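Local coordinates for protein ftsY (PDB 1ZU4) that is a signal recognition particle receptor of the SRP54-type family, pairing a helical bundle with a P-loop alpha/beta domain, at residues K20-L25 against T69-I74; K63-D68 against K75-E80; L137-D142 against F181-K186; D165-N170 against A177-D182. All coordinates share one frame; numbering follows the deposited sequence.

Interaction 1: K20-L25 against T69-I74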
loop_
_atom_site.group_PDB
_atom_site.type_symbol
_atom_site.label_atom_id
_atom_site.label_comp_id
_atom_site.label_asym_id
_atom_site.label_seq_id
_atom_site.Cartn_x
_atom_site.Cartn_y
_atom_site.Cartn_z
ATOM N N LYS A 20 23.045 6.235 6.149
ATOM C CA LYS A 20 24.148 5.792 6.996
ATOM C C LYS A 20 25.075 4.915 6.171
ATOM O O LYS A 20 26.292 5.093 6.212
ATOM C CB LYS A 20 23.652 5.029 8.221
ATOM C CG LYS A 20 24.727 4.759 9.278
ATOM C CD LYS A 20 24.303 3.550 10.128
ATOM C CE LYS A 20 25.165 3.470 11.405
ATOM N NZ LYS A 20 26.447 2.718 11.149
ATOM N N ASP A 21 24.496 3.995 5.401
ATOM C CA ASP A 21 25.276 3.159 4.487
ATOM C C ASP A 21 25.897 3.939 3.336
ATOM O O ASP A 21 27.048 3.671 2.944
ATOM C CB ASP A 21 24.414 2.012 3.932
ATOM C CG ASP A 21 24.096 0.969 4.988
ATOM O OD1 ASP A 21 24.681 1.073 6.112
ATOM O OD2 ASP A 21 23.272 0.068 4.703
ATOM N N ILE A 22 25.151 4.890 2.776
ATOM C CA ILE A 22 25.697 5.692 1.672
ATOM C C ILE A 22 26.876 6.576 2.145
ATOM O O ILE A 22 27.899 6.736 1.446
ATOM C CB ILE A 22 24.592 6.509 0.964
ATOM C CG1 ILE A 22 23.614 5.587 0.214
ATOM C CG2 ILE A 22 25.185 7.635 0.061
ATOM C CD1 ILE A 22 24.181 4.920 -1.009
ATOM N N LYS A 23 26.752 7.126 3.347
ATOM C CA LYS A 23 27.819 7.991 3.885
ATOM C C LYS A 23 29.109 7.220 4.121
ATOM O O LYS A 23 30.184 7.695 3.802
ATOM C CB LYS A 23 27.349 8.759 5.139
ATOM C CG LYS A 23 26.310 9.847 4.784
ATOM C CD LYS A 23 25.538 10.371 5.997
ATOM C CE LYS A 23 24.765 11.611 5.577
ATOM N NZ LYS A 23 24.175 12.282 6.749
ATOM N N LYS A 24 28.995 6.023 4.666
ATOM C CA LYS A 24 30.107 5.095 4.702
ATOM C C LYS A 24 30.720 4.847 3.296
ATOM O O LYS A 24 31.931 4.866 3.125
ATOM C CB LYS A 24 29.617 3.787 5.327
ATOM C CG LYS A 24 30.724 2.758 5.531
ATOM C CD LYS A 24 30.507 1.898 6.797
ATOM C CE LYS A 24 31.716 0.971 6.967
ATOM N NZ LYS A 24 33.003 1.759 6.893
ATOM N N LEU A 25 29.871 4.653 2.290
ATOM C CA LEU A 25 30.333 4.405 0.922
ATOM C C LEU A 25 31.159 5.574 0.368
ATOM O O LEU A 25 32.177 5.367 -0.306
ATOM C CB LEU A 25 29.149 4.093 0.014
ATOM C CG LEU A 25 29.407 3.470 -1.354
ATOM C CD1 LEU A 25 30.022 2.091 -1.153
ATOM C CD2 LEU A 25 28.122 3.373 -2.188
ATOM N N THR A 69 32.927 10.284 -12.441
ATOM C CA THR A 69 31.781 10.978 -11.867
ATOM C C THR A 69 32.106 11.343 -10.374
ATOM O O THR A 69 32.715 10.554 -9.631
ATOM C CB THR A 69 30.442 10.165 -12.111
ATOM O OG1 THR A 69 30.180 10.089 -13.535
ATOM C CG2 THR A 69 29.244 10.814 -11.468
ATOM N N SER A 70 31.772 12.571 -9.984
ATOM C CA SER A 70 31.916 13.013 -8.599
ATOM C C SER A 70 30.952 12.190 -7.783
ATOM O O SER A 70 29.931 11.780 -8.316
ATOM C CB SER A 70 31.503 14.471 -8.478
ATOM O OG SER A 70 30.168 14.636 -8.939
ATOM N N PHE A 71 31.229 11.980 -6.496
ATOM C CA PHE A 71 30.280 11.233 -5.663
ATOM C C PHE A 71 28.891 11.870 -5.560
ATOM O O PHE A 71 27.900 11.187 -5.320
ATOM C CB PHE A 71 30.848 10.910 -4.282
ATOM C CG PHE A 71 30.070 9.853 -3.557
ATOM C CD1 PHE A 71 30.094 8.519 -3.991
ATOM C CD2 PHE A 71 29.290 10.179 -2.464
ATOM C CE1 PHE A 71 29.378 7.545 -3.329
ATOM C CE2 PHE A 71 28.560 9.194 -1.836
ATOM C CZ PHE A 71 28.621 7.892 -2.256
ATOM N N GLU A 72 28.821 13.171 -5.753
ATOM C CA GLU A 72 27.542 13.883 -5.776
ATOM C C GLU A 72 26.688 13.476 -6.979
ATOM O O GLU A 72 25.456 13.339 -6.894
ATOM C CB GLU A 72 27.782 15.406 -5.822
ATOM C CG GLU A 72 28.073 16.054 -4.474
ATOM C CD GLU A 72 26.861 16.043 -3.554
ATOM O OE1 GLU A 72 25.912 16.848 -3.800
ATOM O OE2 GLU A 72 26.865 15.229 -2.586
ATOM N N ASN A 73 27.338 13.307 -8.111
ATOM C CA ASN A 73 26.639 12.893 -9.311
ATOM C C ASN A 73 26.260 11.417 -9.287
ATOM O O ASN A 73 25.303 11.028 -9.949
ATOM C CB ASN A 73 27.422 13.302 -10.568
ATOM C CG ASN A 73 27.214 14.801 -10.936
ATOM O OD1 ASN A 73 26.154 15.387 -10.669
ATOM N ND2 ASN A 73 28.221 15.402 -11.549
ATOM N N ILE A 74 26.975 10.598 -8.503
ATOM C CA ILE A 74 26.584 9.170 -8.359
ATOM C C ILE A 74 25.250 9.090 -7.589
ATOM O O ILE A 74 24.338 8.326 -7.952
ATOM C CB ILE A 74 27.630 8.334 -7.644
ATOM C CG1 ILE A 74 28.708 7.865 -8.621
ATOM C CG2 ILE A 74 27.008 7.043 -7.065
ATOM C CD1 ILE A 74 29.917 8.595 -8.500
#
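The CA atoms of Leu25 and Phe71 mark the nearest backbone approach, 9.5 Å, and the Phe71 side chain spans this gap between the first turn of helix 71-87 and helix 12-27, meeting both side-chain and backbone atoms there. This is packing inside the helical bundle of an SRP54-type protein. Phe71 holds CG anti to its backbone N (chi1 -165°), which sends the ring out of its helix toward helix 12-27. The far end of the ring, CZ, arrives against Ile22 and Leu25, residues one turn apart on the same helix. The Ile22 and Phe71 side chains meet at a slant, Ile22 CG2 lying 4.2 Å from Phe71 CZ; Leu25 CB lies 4.5 Å from Phe71 CZ. A flat, long aromatic suits this wide spacing. Tyr29 adds a second ring beside Phe71, its plane turned by about 50°, and Leu25 also packs on Phe36 and Glu39 of helix 34-46. Just ahead of Phe71, Ser70 is the N-cap of helix 71-87, its OG accepting from Asn73 N at 3.2 Å. Across the contact the nearest approach is from a carbonyl oxygen, with Ile22 O lying 3.9 Å from Phe71 CZ, oblique to the ring.

Interaction 2: K63-D68 against K75-E80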
loop_
_atom_site.group_PDB
_atom_site.type_symbol
_atom_site.label_atom_id
_atom_site.label_comp_id
_atom_site.label_asym_id
_atom_site.label_seq_id
_atom_site.Cartn_x
_atom_site.Cartn_y
_atom_site.Cartn_z
ATOM N N LYS A 63 25.004 2.703 -15.976
ATOM C CA LYS A 63 24.731 3.274 -17.282
ATOM C C LYS A 63 24.817 4.799 -17.324
ATOM O O LYS A 63 25.283 5.376 -18.307
ATOM C CB LYS A 63 23.351 2.837 -17.749
ATOM C CG LYS A 63 23.171 3.068 -19.236
ATOM C CD LYS A 63 22.443 1.888 -19.855
ATOM C CE LYS A 63 20.954 2.103 -19.733
ATOM N NZ LYS A 63 20.585 3.301 -20.556
ATOM N N LYS A 64 24.344 5.433 -16.254
ATOM C CA LYS A 64 24.273 6.900 -16.117
ATOM C C LYS A 64 25.620 7.549 -15.785
ATOM O O LYS A 64 25.776 8.781 -15.805
ATOM C CB LYS A 64 23.266 7.222 -15.005
ATOM C CG LYS A 64 21.839 6.963 -15.412
ATOM C CD LYS A 64 20.867 6.837 -14.255
ATOM C CE LYS A 64 19.617 6.079 -14.725
ATOM N NZ LYS A 64 18.736 6.925 -15.613
ATOM N N THR A 65 26.617 6.756 -15.440
ATOM C CA THR A 65 27.768 7.395 -14.796
ATOM C C THR A 65 29.084 7.003 -15.462
ATOM O O THR A 65 29.120 6.061 -16.199
ATOM C CB THR A 65 27.867 7.004 -13.304
ATOM O OG1 THR A 65 27.876 5.596 -13.185
ATOM C CG2 THR A 65 26.670 7.523 -12.465
ATOM N N LYS A 66 30.170 7.701 -15.120
ATOM C CA LYS A 66 31.490 7.352 -15.591
ATOM C C LYS A 66 32.380 7.119 -14.372
ATOM O O LYS A 66 32.014 7.494 -13.257
ATOM C CB LYS A 66 32.066 8.460 -16.482
ATOM C CG LYS A 66 31.282 8.740 -17.719
ATOM C CD LYS A 66 31.084 7.486 -18.565
ATOM C CE LYS A 66 30.535 7.855 -19.929
ATOM N NZ LYS A 66 30.602 6.724 -20.865
ATOM N N ARG A 67 33.538 6.505 -14.572
ATOM C CA ARG A 67 34.488 6.272 -13.464
ATOM C C ARG A 67 34.897 7.577 -12.753
ATOM O O ARG A 67 35.190 7.556 -11.565
ATOM C CB ARG A 67 35.747 5.567 -13.981
ATOM C CG ARG A 67 36.531 6.469 -14.922
ATOM C CD ARG A 67 37.820 5.876 -15.492
ATOM N NE ARG A 67 38.202 6.626 -16.695
ATOM C CZ ARG A 67 38.600 7.906 -16.707
ATOM N NH1 ARG A 67 38.707 8.615 -15.576
ATOM N NH2 ARG A 67 38.907 8.481 -17.865
ATOM N N ASP A 68 34.942 8.685 -13.507
ATOM C CA ASP A 68 35.295 10.024 -13.001
ATOM C C ASP A 68 34.135 10.843 -12.440
ATOM O O ASP A 68 34.325 11.998 -12.024
ATOM C CB ASP A 68 35.908 10.846 -14.134
ATOM C CG ASP A 68 34.982 10.942 -15.371
ATOM O OD1 ASP A 68 35.078 10.058 -16.273
ATOM O OD2 ASP A 68 34.175 11.917 -15.453
ATOM N N LYS A 75 25.164 9.904 -6.535
ATOM C CA LYS A 75 23.962 10.027 -5.714
ATOM C C LYS A 75 22.770 10.451 -6.559
ATOM O O LYS A 75 21.681 9.917 -6.395
ATOM C CB LYS A 75 24.171 11.066 -4.617
ATOM C CG LYS A 75 25.073 10.709 -3.496
ATOM C CD LYS A 75 25.512 12.032 -2.813
ATOM C CE LYS A 75 26.079 11.758 -1.426
ATOM N NZ LYS A 75 26.221 13.015 -0.669
ATOM N N ASP A 76 22.965 11.389 -7.485
ATOM C CA ASP A 76 21.844 11.868 -8.313
ATOM C C ASP A 76 21.374 10.722 -9.206
ATOM O O ASP A 76 20.168 10.509 -9.450
ATOM C CB ASP A 76 22.274 13.065 -9.177
ATOM C CG ASP A 76 22.478 14.364 -8.362
ATOM O OD1 ASP A 76 23.204 15.268 -8.841
ATOM O OD2 ASP A 76 21.925 14.490 -7.247
ATOM N N ALA A 77 22.380 9.987 -9.687
ATOM C CA ALA A 77 22.236 8.793 -10.517
ATOM C C ALA A 77 21.428 7.713 -9.814
ATOM O O ALA A 77 20.493 7.140 -10.392
ATOM C CB ALA A 77 23.655 8.264 -10.930
ATOM N N LEU A 78 21.779 7.477 -8.548
ATOM C CA LEU A 78 21.133 6.482 -7.741
ATOM C C LEU A 78 19.664 6.843 -7.496
ATOM O O LEU A 78 18.793 5.985 -7.637
ATOM C CB LEU A 78 21.887 6.332 -6.423
ATOM C CG LEU A 78 21.304 5.383 -5.399
ATOM C CD1 LEU A 78 21.068 3.979 -6.015
ATOM C CD2 LEU A 78 22.211 5.354 -4.163
ATOM N N VAL A 79 19.389 8.112 -7.168
ATOM C CA VAL A 79 18.013 8.587 -6.928
ATOM C C VAL A 79 17.140 8.317 -8.175
ATOM O O VAL A 79 16.077 7.755 -8.067
ATOM C CB VAL A 79 17.967 10.087 -6.493
ATOM C CG1 VAL A 79 16.535 10.583 -6.420
ATOM C CG2 VAL A 79 18.635 10.290 -5.121
ATOM N N GLU A 80 17.657 8.679 -9.341
ATOM C CA GLU A 80 16.996 8.479 -10.611
ATOM C C GLU A 80 16.818 7.011 -10.949
ATOM O O GLU A 80 15.774 6.626 -11.440
ATOM C CB GLU A 80 17.779 9.209 -11.724
ATOM C CG GLU A 80 17.217 9.022 -13.119
ATOM C CD GLU A 80 17.932 9.940 -14.125
ATOM O OE1 GLU A 80 17.912 11.175 -13.924
ATOM O OE2 GLU A 80 18.524 9.424 -15.095
#
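Lys64 and Glu80 reach one another through different choices of first torsion: Lys64 CG stands anti to the carbonyl carbon (chi1 -72°), whereas Glu80 CG stands anti to the backbone N (chi1 177°). The lysine then runs out extended and bends only at its last torsion (chi4 -74°), which swings NZ onto the carboxylate. Its NZ lies 2.6 Å from Glu80 OE2, a hydrogen-bonded salt bridge that uses the anti lone pair of the oxygen, the one facing away from the other carboxylate oxygen. The two chains cross at a slant, and Lys64 CE also passes 3.5 Å from Glu80 OE2. Gln84 OE1, one turn further along helix 71-87, takes a second bond from the same ammonium group, so NZ is held by a carboxylate and an amide oxygen. In the SRP54-type helical bundle this pairing joins the end of helix 51-64 to the side of helix 71-87, across the turn that connects the two helices. Closer to the interior the contact becomes apolar. Thr65 puts its CG2 methyl 3.5 Å from Ala77 CB, tighter than usual for two carbons, and the small alanine side chain suits the close backbone approach, with the CA atoms of Lys64 and Ala77 6.3 Å apart. Threonine suits this buried position because it has two different branches: while the methyl packs on Ala77 and the side chain also touches Phe37, OG1 is hydrogen-bonded to Val61 O in the preceding turn. Lys64 CD skirts Ala77 O at 3.9 Å.

Interaction 3: L137-D142 against F181-K186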
loop_
_atom_site.group_PDB
_atom_site.type_symbol
_atom_site.label_atom_id
_atom_site.label_comp_id
_atom_site.label_asym_id
_atom_site.label_seq_id
_atom_site.Cartn_x
_atom_site.Cartn_y
_atom_site.Cartn_z
ATOM N N LEU A 137 -19.718 5.319 2.876
ATOM C CA LEU A 137 -20.340 4.240 3.615
ATOM C C LEU A 137 -19.347 3.081 3.736
ATOM O O LEU A 137 -18.677 2.754 2.785
ATOM C CB LEU A 137 -21.598 3.776 2.878
ATOM C CG LEU A 137 -22.420 2.678 3.582
ATOM C CD1 LEU A 137 -23.001 3.159 4.923
ATOM C CD2 LEU A 137 -23.531 2.182 2.664
ATOM N N ILE A 138 -19.251 2.510 4.932
ATOM C CA ILE A 138 -18.463 1.311 5.214
ATOM C C ILE A 138 -19.386 0.111 5.477
ATOM O O ILE A 138 -20.415 0.226 6.198
ATOM C CB ILE A 138 -17.576 1.520 6.461
ATOM C CG1 ILE A 138 -16.518 2.611 6.196
ATOM C CG2 ILE A 138 -16.908 0.238 6.906
ATOM C CD1 ILE A 138 -16.035 3.269 7.477
ATOM N N ALA A 139 -18.996 -1.030 4.890
ATOM C CA ALA A 139 -19.669 -2.296 5.084
ATOM C C ALA A 139 -18.726 -3.104 5.872
ATOM O O ALA A 139 -17.725 -3.568 5.338
ATOM C CB ALA A 139 -19.993 -3.035 3.704
ATOM N N ALA A 140 -19.049 -3.275 7.148
ATOM C CA ALA A 140 -18.319 -4.135 8.079
ATOM C C ALA A 140 -18.557 -5.621 7.788
ATOM O O ALA A 140 -19.197 -6.331 8.597
ATOM C CB ALA A 140 -18.762 -3.814 9.520
ATOM N N ALA A 141 -18.018 -6.101 6.667
ATOM C CA ALA A 141 -18.276 -7.475 6.203
ATOM C C ALA A 141 -17.224 -8.486 6.637
ATOM O O ALA A 141 -17.253 -9.636 6.192
ATOM C CB ALA A 141 -18.449 -7.516 4.685
ATOM N N ASP A 142 -16.310 -8.056 7.511
ATOM C CA ASP A 142 -15.468 -8.993 8.242
ATOM C C ASP A 142 -16.231 -9.341 9.495
ATOM O O ASP A 142 -16.043 -8.725 10.556
ATOM C CB ASP A 142 -14.117 -8.376 8.599
ATOM C CG ASP A 142 -13.128 -9.389 9.138
ATOM O OD1 ASP A 142 -13.533 -10.466 9.637
ATOM O OD2 ASP A 142 -11.920 -9.107 9.062
ATOM N N PHE A 181 -25.099 -6.899 0.933
ATOM C CA PHE A 181 -26.492 -6.658 0.487
ATOM C C PHE A 181 -27.128 -5.424 1.157
ATOM O O PHE A 181 -27.700 -4.538 0.486
ATOM C CB PHE A 181 -27.377 -7.920 0.716
ATOM C CG PHE A 181 -28.823 -7.742 0.305
ATOM C CD1 PHE A 181 -29.299 -8.320 -0.863
ATOM C CD2 PHE A 181 -29.710 -7.019 1.106
ATOM C CE1 PHE A 181 -30.615 -8.177 -1.243
ATOM C CE2 PHE A 181 -31.060 -6.867 0.733
ATOM C CZ PHE A 181 -31.502 -7.450 -0.452
ATOM N N ASP A 182 -27.020 -5.338 2.478
ATOM C CA ASP A 182 -27.587 -4.175 3.168
ATOM C C ASP A 182 -26.924 -2.847 2.805
ATOM O O ASP A 182 -27.613 -1.833 2.570
ATOM C CB ASP A 182 -27.569 -4.384 4.682
ATOM C CG ASP A 182 -28.629 -5.385 5.128
ATOM O OD1 ASP A 182 -29.589 -5.644 4.342
ATOM O OD2 ASP A 182 -28.516 -5.868 6.280
ATOM N N ALA A 183 -25.605 -2.857 2.721
ATOM C CA ALA A 183 -24.849 -1.629 2.350
ATOM C C ALA A 183 -25.133 -1.106 0.928
ATOM O O ALA A 183 -25.303 0.116 0.697
ATOM C CB ALA A 183 -23.347 -1.883 2.553
ATOM N N ILE A 184 -25.200 -2.027 -0.032
ATOM C CA ILE A 184 -25.379 -1.612 -1.404
ATOM C C ILE A 184 -26.693 -0.879 -1.600
ATOM O O ILE A 184 -26.731 0.121 -2.324
ATOM C CB ILE A 184 -25.168 -2.753 -2.396
ATOM C CG1 ILE A 184 -23.805 -2.592 -3.059
ATOM C CG2 ILE A 184 -26.271 -2.774 -3.439
ATOM C CD1 ILE A 184 -23.786 -1.650 -4.293
ATOM N N LYS A 185 -27.726 -1.381 -0.912
ATOM C CA LYS A 185 -29.064 -0.837 -0.886
ATOM C C LYS A 185 -29.078 0.618 -0.365
ATOM O O LYS A 185 -29.553 1.534 -1.043
ATOM C CB LYS A 185 -29.943 -1.763 -0.017
ATOM C CG LYS A 185 -31.441 -1.406 0.008
ATOM C CD LYS A 185 -32.167 -2.103 1.157
ATOM C CE LYS A 185 -33.407 -1.289 1.592
ATOM N NZ LYS A 185 -34.470 -1.145 0.494
ATOM N N LYS A 186 -28.551 0.821 0.841
ATOM C CA LYS A 186 -28.372 2.150 1.405
ATOM C C LYS A 186 -27.546 3.066 0.471
ATOM O O LYS A 186 -27.901 4.228 0.266
ATOM C CB LYS A 186 -27.660 2.001 2.759
ATOM C CG LYS A 186 -27.435 3.248 3.510
ATOM C CD LYS A 186 -27.123 2.888 4.961
ATOM C CE LYS A 186 -26.766 4.092 5.775
ATOM N NZ LYS A 186 -27.831 5.124 5.681
#
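Lys186 NZ is bonded to Gln190 OE1 and, weakly, to Tyr192 OH, while the methylenes behind it lie against Leu137. The chain leaves its helix with CG anti to the backbone N (chi1 -178°) and stays extended until a bend at the last torsion. Lysine fits here because it has both parts, an aliphatic stem for the apolar floor and a polar end for those partners. Leu137 sends its two methyls different ways. CD1 meets the CD and CE end of the lysine, 4.0 Å from Lys186 CE, the chains crossing aslant; CD2 meets Ala183, 3.4 Å from its O and 4.1 Å from its CB, and also touches the CB and CG base of Lys186. Two residues along the strand, Ala139 CB meets Ala183 CB at 3.7 Å. Alternation along the strand puts Leu137 and Ala139 on the face that looks at the helix, while Ile138 points away from it. With alanine on both sides the backbones can come close, the CA atoms of Ala139 and Ala183 lying 5.9 Å apart. This is the alpha-on-beta packing of a P-loop alpha/beta domain. The helix segment runs antiparallel to the strand segment, at 167°, as expected of the helix in a beta-alpha-beta crossover: helix 176-189 carries the chain from strand 164-167 to strand 194-198, passing over strand 136-140, which lies between them. Leu195 of strand 194-198 also packs under Ala183, and Ile184, facing elsewhere, meets Ile220 of the neighbouring helix 206-221.

Interaction 4: D165-N170 against A177-D182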
loop_
_atom_site.group_PDB
_atom_site.type_symbol
_atom_site.label_atom_id
_atom_site.label_comp_id
_atom_site.label_asym_id
_atom_site.label_seq_id
_atom_site.Cartn_x
_atom_site.Cartn_y
_atom_site.Cartn_z
ATOM N N ASP A 165 -20.593 6.783 7.274
ATOM C CA ASP A 165 -21.613 5.944 7.907
ATOM C C ASP A 165 -21.192 4.488 7.817
ATOM O O ASP A 165 -20.341 4.152 6.995
ATOM C CB ASP A 165 -22.957 6.132 7.196
ATOM C CG ASP A 165 -23.496 7.548 7.336
ATOM O OD1 ASP A 165 -23.310 8.138 8.422
ATOM O OD2 ASP A 165 -24.088 8.070 6.362
ATOM N N LEU A 166 -21.787 3.646 8.664
ATOM C CA LEU A 166 -21.429 2.216 8.811
ATOM C C LEU A 166 -22.650 1.322 8.765
ATOM O O LEU A 166 -23.635 1.561 9.504
ATOM C CB LEU A 166 -20.764 1.968 10.171
ATOM C CG LEU A 166 -20.298 0.526 10.430
ATOM C CD1 LEU A 166 -18.984 0.227 9.702
ATOM C CD2 LEU A 166 -20.153 0.260 11.901
ATOM N N VAL A 167 -22.567 0.282 7.940
ATOM C CA VAL A 167 -23.540 -0.818 7.951
ATOM C C VAL A 167 -22.851 -2.059 8.524
ATOM O O VAL A 167 -21.702 -2.372 8.175
ATOM C CB VAL A 167 -24.128 -1.092 6.509
ATOM C CG1 VAL A 167 -25.000 -2.320 6.487
ATOM C CG2 VAL A 167 -24.952 0.117 6.040
ATOM N N LYS A 168 -23.534 -2.775 9.400
ATOM C CA LYS A 168 -22.922 -3.956 10.032
ATOM C C LYS A 168 -23.951 -5.088 10.155
ATOM O O LYS A 168 -25.111 -4.902 9.823
ATOM C CB LYS A 168 -22.362 -3.596 11.415
ATOM C CG LYS A 168 -23.353 -2.860 12.308
ATOM C CD LYS A 168 -22.909 -2.847 13.756
ATOM C CE LYS A 168 -23.835 -2.002 14.607
ATOM N NZ LYS A 168 -23.907 -2.592 15.989
ATOM N N ALA A 169 -23.494 -6.244 10.621
ATOM C CA ALA A 169 -24.335 -7.401 10.945
ATOM C C ALA A 169 -25.021 -7.222 12.311
ATOM O O ALA A 169 -24.390 -6.749 13.276
ATOM C CB ALA A 169 -23.457 -8.641 10.986
ATOM N N ASN A 170 -26.298 -7.613 12.387
ATOM C CA ASN A 170 -27.062 -7.613 13.660
ATOM C C ASN A 170 -27.045 -9.007 14.318
ATOM O O ASN A 170 -27.480 -9.186 15.474
ATOM C CB ASN A 170 -28.513 -7.099 13.447
ATOM C CG ASN A 170 -29.204 -7.719 12.201
ATOM O OD1 ASN A 170 -29.209 -8.945 12.003
ATOM N ND2 ASN A 170 -29.793 -6.856 11.363
ATOM N N ALA A 177 -21.820 -11.592 2.828
ATOM C CA ALA A 177 -22.582 -11.021 1.728
ATOM C C ALA A 177 -23.830 -10.355 2.205
ATOM O O ALA A 177 -24.322 -9.483 1.519
ATOM C CB ALA A 177 -22.934 -12.065 0.644
ATOM N N SER A 178 -24.385 -10.760 3.348
ATOM C CA SER A 178 -25.650 -10.116 3.752
ATOM C C SER A 178 -25.394 -8.677 4.189
ATOM O O SER A 178 -26.208 -7.805 3.943
ATOM C CB SER A 178 -26.399 -10.919 4.812
ATOM O OG SER A 178 -25.660 -10.931 6.023
ATOM N N VAL A 179 -24.247 -8.419 4.801
ATOM C CA VAL A 179 -23.873 -7.032 5.149
ATOM C C VAL A 179 -23.680 -6.210 3.848
ATOM O O VAL A 179 -24.140 -5.076 3.735
ATOM C CB VAL A 179 -22.581 -7.023 5.960
ATOM C CG1 VAL A 179 -22.161 -5.590 6.325
ATOM C CG2 VAL A 179 -22.710 -7.965 7.228
ATOM N N VAL A 180 -23.034 -6.814 2.862
ATOM C CA VAL A 180 -22.851 -6.151 1.547
ATOM C C VAL A 180 -24.204 -5.911 0.903
ATOM O O VAL A 180 -24.471 -4.815 0.441
ATOM C CB VAL A 180 -21.856 -6.907 0.695
ATOM C CG1 VAL A 180 -21.838 -6.398 -0.763
ATOM C CG2 VAL A 180 -20.474 -6.814 1.359
ATOM N N PHE A 181 -25.099 -6.899 0.933
ATOM C CA PHE A 181 -26.492 -6.658 0.487
ATOM C C PHE A 181 -27.128 -5.424 1.157
ATOM O O PHE A 181 -27.700 -4.538 0.486
ATOM C CB PHE A 181 -27.377 -7.920 0.716
ATOM C CG PHE A 181 -28.823 -7.742 0.305
ATOM C CD1 PHE A 181 -29.299 -8.320 -0.863
ATOM C CD2 PHE A 181 -29.710 -7.019 1.106
ATOM C CE1 PHE A 181 -30.615 -8.177 -1.243
ATOM C CE2 PHE A 181 -31.060 -6.867 0.733
ATOM C CZ PHE A 181 -31.502 -7.450 -0.452
ATOM N N ASP A 182 -27.020 -5.338 2.478
ATOM C CA ASP A 182 -27.587 -4.175 3.168
ATOM C C ASP A 182 -26.924 -2.847 2.805
ATOM O O ASP A 182 -27.613 -1.833 2.570
ATOM C CB ASP A 182 -27.569 -4.384 4.682
ATOM C CG ASP A 182 -28.629 -5.385 5.128
ATOM O OD1 ASP A 182 -29.589 -5.644 4.342
ATOM O OD2 ASP A 182 -28.516 -5.868 6.280
HETATM O O HOH W 1 -26.133 -6.192 7.764
#
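Val179 lies over residues 167 to 169 of the chain that leaves strand 164-167, with CG1 toward Val167 and Lys168 and CG2 on Ala169. Its conformation (chi1 179°) sets CG1 anti to the backbone N and CG2 anti to the carbonyl carbon, splaying the branches along the strand direction. CG1 comes against the backbone of Val167, 3.7 Å from its O, and continues over Lys168 CA. CG2 rests on Ala169, 3.9 Å from its CB. A beta-branched residue suits this position, since its two methyls, fixed close to the helix backbone, can cover a broad patch of chain without reaching far. Val167 answers with the same kind of rotamer (chi1 173°): CG1, again anti to the backbone N, lies 3.8 Å from Asp182 CB, and the two side chains cross at about a right angle. Asp182 turns its CG the other way, anti to the carbonyl carbon (chi1 -74°); its methylene packs on Val167 while OD2 reaches a bridging water. This water donates to Lys168 O at 2.6 Å and to Asp182 OD2 at 2.8 Å. The side chain of Lys168 points away from the helix and pairs with Glu153 of helix 146-156. In the P-loop alpha/beta domain this is the opening part of the crossover, where the chain leaves an outermost strand, through a loop, for the helix that packs back on it. Carbonyl and carboxylate are both acceptors and cannot bond to each other, so the water, donating a hydrogen bond to each, supplies the polar link that the aliphatic contacts lack.

In the fold
The four contacts form two pairs at opposite ends of the elongated chain, with about 36 Å or more between the nearest atoms of different pairs. Interactions 1 and 2, both partly buried, share helix 71-87 in the helical bundle and touch through Ile22 and Leu78; the second runs from a tight methyl contact to a salt bridge at the surface. Interactions 3 and 4 share helix 176-189, including Phe181 and Asp182, and their strands are hydrogen-bonded neighbours in one sheet. Interaction 3, on the inner strand, is buried; like interaction 1 it is mainly apolar, with no hydrogen bond across it. Interaction 4, on the outermost strand, lies at the surface and admits a bridging water.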